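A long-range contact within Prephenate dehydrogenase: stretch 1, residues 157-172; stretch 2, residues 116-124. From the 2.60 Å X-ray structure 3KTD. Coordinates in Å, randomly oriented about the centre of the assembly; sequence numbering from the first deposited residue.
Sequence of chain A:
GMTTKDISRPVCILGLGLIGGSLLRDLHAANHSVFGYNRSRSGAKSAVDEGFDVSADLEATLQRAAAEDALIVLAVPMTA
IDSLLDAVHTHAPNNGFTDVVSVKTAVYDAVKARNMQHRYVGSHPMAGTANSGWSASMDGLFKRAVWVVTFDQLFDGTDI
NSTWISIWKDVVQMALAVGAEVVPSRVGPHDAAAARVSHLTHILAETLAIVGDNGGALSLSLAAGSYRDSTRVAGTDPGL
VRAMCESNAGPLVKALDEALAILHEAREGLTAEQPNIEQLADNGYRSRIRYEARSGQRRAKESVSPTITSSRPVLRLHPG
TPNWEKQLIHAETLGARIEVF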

# COMPACT_ATOMS: atom_id res chain seq x y z
N GLY A 157 14.25 8.61 -35.35
CA GLY A 157 14.54 9.43 -36.52
C GLY A 157 15.11 10.82 -36.27
O GLY A 157 15.09 11.65 -37.17
N THR A 158 15.62 11.09 -35.07
CA THR A 158 16.24 12.38 -34.80
C THR A 158 17.70 12.32 -35.21
O THR A 158 18.38 11.34 -34.90
CB THR A 158 16.18 12.75 -33.32
OG1 THR A 158 14.85 12.54 -32.84
CG2 THR A 158 16.58 14.21 -33.12
N ASP A 159 18.17 13.38 -35.86
CA ASP A 159 19.52 13.44 -36.41
C ASP A 159 20.39 14.33 -35.52
O ASP A 159 20.62 15.50 -35.84
CB ASP A 159 19.44 13.98 -37.85
CG ASP A 159 20.65 13.62 -38.71
OD1 ASP A 159 21.53 12.86 -38.24
OD2 ASP A 159 20.70 14.09 -39.87
N ILE A 160 20.87 13.79 -34.41
CA ILE A 160 21.61 14.59 -33.43
C ILE A 160 23.12 14.51 -33.59
O ILE A 160 23.63 13.60 -34.24
CB ILE A 160 21.19 14.25 -31.95
CG1 ILE A 160 21.56 12.81 -31.56
CG2 ILE A 160 19.71 14.47 -31.76
CD1 ILE A 160 23.04 12.60 -31.28
N ASN A 161 23.82 15.47 -33.00
CA ASN A 161 25.27 15.53 -33.03
C ASN A 161 25.85 15.65 -31.60
O ASN A 161 25.12 15.47 -30.63
CB ASN A 161 25.74 16.68 -33.93
CG ASN A 161 25.39 18.04 -33.37
OD1 ASN A 161 24.81 18.16 -32.29
ND2 ASN A 161 25.74 19.09 -34.11
N SER A 162 27.14 15.96 -31.49
CA SER A 162 27.83 15.96 -30.19
C SER A 162 27.25 16.92 -29.14
O SER A 162 27.34 16.65 -27.94
CB SER A 162 29.32 16.27 -30.38
OG SER A 162 29.54 17.65 -30.63
N THR A 163 26.68 18.04 -29.57
CA THR A 163 26.12 19.00 -28.63
C THR A 163 25.00 18.35 -27.80
O THR A 163 24.88 18.61 -26.61
CB THR A 163 25.61 20.28 -29.33
OG1 THR A 163 24.60 19.93 -30.28
CG2 THR A 163 26.75 21.01 -30.04
N TRP A 164 24.20 17.48 -28.43
CA TRP A 164 23.15 16.76 -27.71
C TRP A 164 23.76 15.79 -26.71
O TRP A 164 23.29 15.68 -25.59
CB TRP A 164 22.19 16.01 -28.63
CG TRP A 164 21.04 15.42 -27.85
CD1 TRP A 164 19.86 16.03 -27.55
CD2 TRP A 164 20.99 14.12 -27.23
NE1 TRP A 164 19.07 15.19 -26.79
CE2 TRP A 164 19.74 14.02 -26.58
CE3 TRP A 164 21.88 13.05 -27.16
CZ2 TRP A 164 19.35 12.88 -25.87
CZ3 TRP A 164 21.50 11.91 -26.45
CH2 TRP A 164 20.24 11.84 -25.81
N ILE A 165 24.81 15.08 -27.12
CA ILE A 165 25.49 14.16 -26.21
C ILE A 165 25.97 14.94 -24.98
O ILE A 165 25.90 14.44 -23.86
CB ILE A 165 26.65 13.40 -26.91
CG1 ILE A 165 26.10 12.48 -28.01
CG2 ILE A 165 27.44 12.57 -25.90
CD1 ILE A 165 27.16 11.72 -28.82
N SER A 166 26.43 16.17 -25.20
CA SER A 166 26.92 17.03 -24.12
C SER A 166 25.82 17.43 -23.13
O SER A 166 26.08 17.54 -21.93
CB SER A 166 27.58 18.28 -24.71
OG SER A 166 27.82 19.25 -23.73
N ILE A 167 24.62 17.70 -23.63
CA ILE A 167 23.48 18.04 -22.77
C ILE A 167 23.08 16.80 -21.96
O ILE A 167 22.85 16.87 -20.76
CB ILE A 167 22.27 18.50 -23.58
CG1 ILE A 167 22.55 19.86 -24.24
CG2 ILE A 167 21.04 18.63 -22.69
CD1 ILE A 167 21.53 20.24 -25.30
N TRP A 168 23.02 15.67 -22.65
CA TRP A 168 22.66 14.41 -22.00
C TRP A 168 23.60 14.11 -20.84
O TRP A 168 23.13 13.74 -19.76
CB TRP A 168 22.71 13.27 -23.02
CG TRP A 168 22.35 11.95 -22.45
CD1 TRP A 168 21.12 11.40 -22.38
CD2 TRP A 168 23.26 11.00 -21.90
NE1 TRP A 168 21.19 10.16 -21.80
CE2 TRP A 168 22.50 9.89 -21.50
CE3 TRP A 168 24.64 10.98 -21.70
CZ2 TRP A 168 23.06 8.77 -20.91
CZ3 TRP A 168 25.21 9.85 -21.11
CH2 TRP A 168 24.42 8.77 -20.72
N LYS A 169 24.90 14.28 -21.04
CA LYS A 169 25.88 14.04 -19.99
C LYS A 169 25.60 14.91 -18.76
O LYS A 169 25.46 14.38 -17.66
CB LYS A 169 27.31 14.26 -20.49
CG LYS A 169 27.79 13.10 -21.37
CD LYS A 169 29.29 13.14 -21.70
CE LYS A 169 29.64 14.03 -22.89
NZ LYS A 169 31.00 13.69 -23.38
N ASP A 170 25.48 16.22 -18.95
CA ASP A 170 25.19 17.11 -17.82
C ASP A 170 23.92 16.70 -17.04
O ASP A 170 23.89 16.79 -15.82
CB ASP A 170 25.10 18.57 -18.29
CG ASP A 170 26.47 19.22 -18.51
OD1 ASP A 170 27.50 18.74 -17.98
OD2 ASP A 170 26.51 20.25 -19.21
N VAL A 171 22.89 16.24 -17.73
CA VAL A 171 21.66 15.83 -17.05
C VAL A 171 21.94 14.63 -16.16
O VAL A 171 21.45 14.55 -15.03
CB VAL A 171 20.53 15.47 -18.06
CG1 VAL A 171 19.41 14.71 -17.37
CG2 VAL A 171 20.00 16.74 -18.73
N VAL A 172 22.75 13.70 -16.66
CA VAL A 172 23.10 12.51 -15.90
C VAL A 172 24.03 12.89 -14.73
O VAL A 172 23.86 12.41 -13.60
CB VAL A 172 23.76 11.47 -16.80
CG1 VAL A 172 24.19 10.27 -15.99
CG2 VAL A 172 22.80 11.06 -17.88
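Stretch 2 116-124: MQHRYVGSH

A recurring way to pack an extended segment against a helix is to seat one small branched residue among the side chains of successive helical turns and to fix the segment's remaining length with polar bonds near the helix start. Residues 116-124 of prephenate dehydrogenase, lying on residues 157-172, illustrate the principle. At the apolar centre is Val121, whose CA-to-CB bond points toward the helix and which has the largest area covered in this contact. Its chi1 is t, and both methyl groups of Val121 are engaged: CG2 lies 3.6 Å from Ile167 CG2, 3.9 Å from Trp164 CZ2 and 3.7 Å from Trp168 CA, while CG1 lies 3.8 Å from Trp168 CD1. One turn further on, Val171 CG2 approaches Val121 CB at 4.0 Å. Positions 164, 167, 168 and 171 bring their side chains to the same flank because the helix, which begins at Ser162, repeats every three to four residues.

The backbone of stretch 2 runs in the same general sense as stretch 1. Gln117 is nearest Thr158, His118 nearest Ile160, Arg119 nearest Trp164 and Val121 nearest Trp168, with CA separations of 6.0 to 7.5 Å. The phi/psi values of Tyr120 and Val121, -112/137 and -130/112, are extended, so alternate side chains face opposite ways: Tyr120 points away and Val121 toward the helix. Turned from the helix by its side chain, Tyr120 still contributes its carbonyl. Trp164 NE1 donates to Tyr120 O at 2.8 Å with an N-H...O angle of 157°, the shortest hydrogen bond between the stretches. The carbonyl lies at the ring edge, near its plane, and the same side of the indole meets the valine, with Val121 CG2 3.8 Å from Trp164 NE1 and 3.9 Å from Trp164 CZ2.

Outward from this anchor, Ile167 CD1 rests 3.9 Å from Arg119 CD. The arginine's CB points away, but its side chain bends back through m rotamers at chi1 and chi2, and Arg119 NH1 bonds to His118 O at 2.9 Å and weakly to Thr163 OG1 at 3.2 Å. Thr163 OG1 in turn donates to Asn161 OD1 at 2.7 Å; Asn161 caps the helix by accepting a weak bond from Thr163 N to its OD1 at 3.3 Å. The guanidinium thus joins the capped first turn to stretch 2.

At the exposed margin, His118 NE2 donates a weak bond to Asp159 O at 3.1 Å. Thr158 CG2 lies over one face of the imidazole, 4.0 Å from His118 NE2, and also touches Gln117 CG at 3.7 Å, closing the contact ahead of the helix.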

# COMPACT_ATOMS: atom_id res chain seq x y z
N MSE A 116 12.34 21.07 -30.96
CA MSE A 116 13.28 21.33 -29.88
C MSE A 116 14.02 20.06 -29.46
O MSE A 116 14.79 20.08 -28.51
CB MSE A 116 12.55 21.93 -28.68
CG MSE A 116 11.90 23.30 -28.97
SE MSE A 116 10.69 23.94 -27.57
CE MSE A 116 11.97 24.40 -26.19
N GLN A 117 13.81 18.97 -30.20
CA GLN A 117 14.43 17.69 -29.86
C GLN A 117 15.96 17.68 -29.89
O GLN A 117 16.58 16.85 -29.23
CB GLN A 117 13.86 16.52 -30.67
CG GLN A 117 13.98 16.62 -32.18
CD GLN A 117 12.82 17.34 -32.81
OE1 GLN A 117 12.26 18.26 -32.23
NE2 GLN A 117 12.44 16.93 -34.01
N HIS A 118 16.58 18.59 -30.62
CA HIS A 118 18.04 18.67 -30.65
C HIS A 118 18.62 19.27 -29.36
O HIS A 118 19.83 19.24 -29.17
CB HIS A 118 18.52 19.43 -31.90
CG HIS A 118 18.29 18.69 -33.19
ND1 HIS A 118 17.19 18.91 -33.99
CD2 HIS A 118 19.00 17.71 -33.80
CE1 HIS A 118 17.24 18.11 -35.04
NE2 HIS A 118 18.33 17.37 -34.95
N ARG A 119 17.78 19.78 -28.46
CA ARG A 119 18.26 20.38 -27.20
C ARG A 119 17.64 19.78 -25.92
O ARG A 119 17.88 20.28 -24.82
CB ARG A 119 17.98 21.88 -27.22
CG ARG A 119 18.75 22.65 -28.27
CD ARG A 119 20.22 22.77 -27.89
NE ARG A 119 21.02 23.36 -28.96
CZ ARG A 119 21.71 22.67 -29.87
NH1 ARG A 119 21.75 21.34 -29.85
NH2 ARG A 119 22.38 23.32 -30.80
N TYR A 120 16.87 18.70 -26.06
CA TYR A 120 16.08 18.14 -24.96
C TYR A 120 16.56 16.79 -24.47
O TYR A 120 16.90 15.91 -25.25
CB TYR A 120 14.63 17.98 -25.44
CG TYR A 120 13.71 17.22 -24.50
CD1 TYR A 120 13.40 17.71 -23.24
CD2 TYR A 120 13.10 16.05 -24.91
CE1 TYR A 120 12.54 17.03 -22.40
CE2 TYR A 120 12.23 15.36 -24.08
CZ TYR A 120 11.96 15.86 -22.83
OH TYR A 120 11.11 15.16 -22.01
N VAL A 121 16.58 16.63 -23.15
CA VAL A 121 16.79 15.33 -22.55
C VAL A 121 15.72 15.09 -21.50
O VAL A 121 15.69 15.75 -20.47
CB VAL A 121 18.17 15.18 -21.94
CG1 VAL A 121 18.33 13.74 -21.39
CG2 VAL A 121 19.25 15.51 -22.99
N GLY A 122 14.83 14.15 -21.78
CA GLY A 122 13.77 13.82 -20.84
C GLY A 122 14.33 13.26 -19.54
O GLY A 122 15.35 12.56 -19.53
N SER A 123 13.70 13.61 -18.44
CA SER A 123 14.04 12.97 -17.20
C SER A 123 12.84 12.86 -16.28
O SER A 123 11.87 13.60 -16.42
CB SER A 123 15.18 13.70 -16.52
OG SER A 123 14.69 14.62 -15.57
N HIS A 124 12.91 11.92 -15.36
CA HIS A 124 11.83 11.68 -14.42
C HIS A 124 12.38 11.13 -13.11
O HIS A 124 12.85 10.00 -13.10
CB HIS A 124 10.82 10.68 -15.02
CG HIS A 124 9.75 10.26 -14.07
ND1 HIS A 124 9.14 9.02 -14.13
CD2 HIS A 124 9.17 10.91 -13.02
CE1 HIS A 124 8.24 8.93 -13.17
NE2 HIS A 124 8.24 10.06 -12.48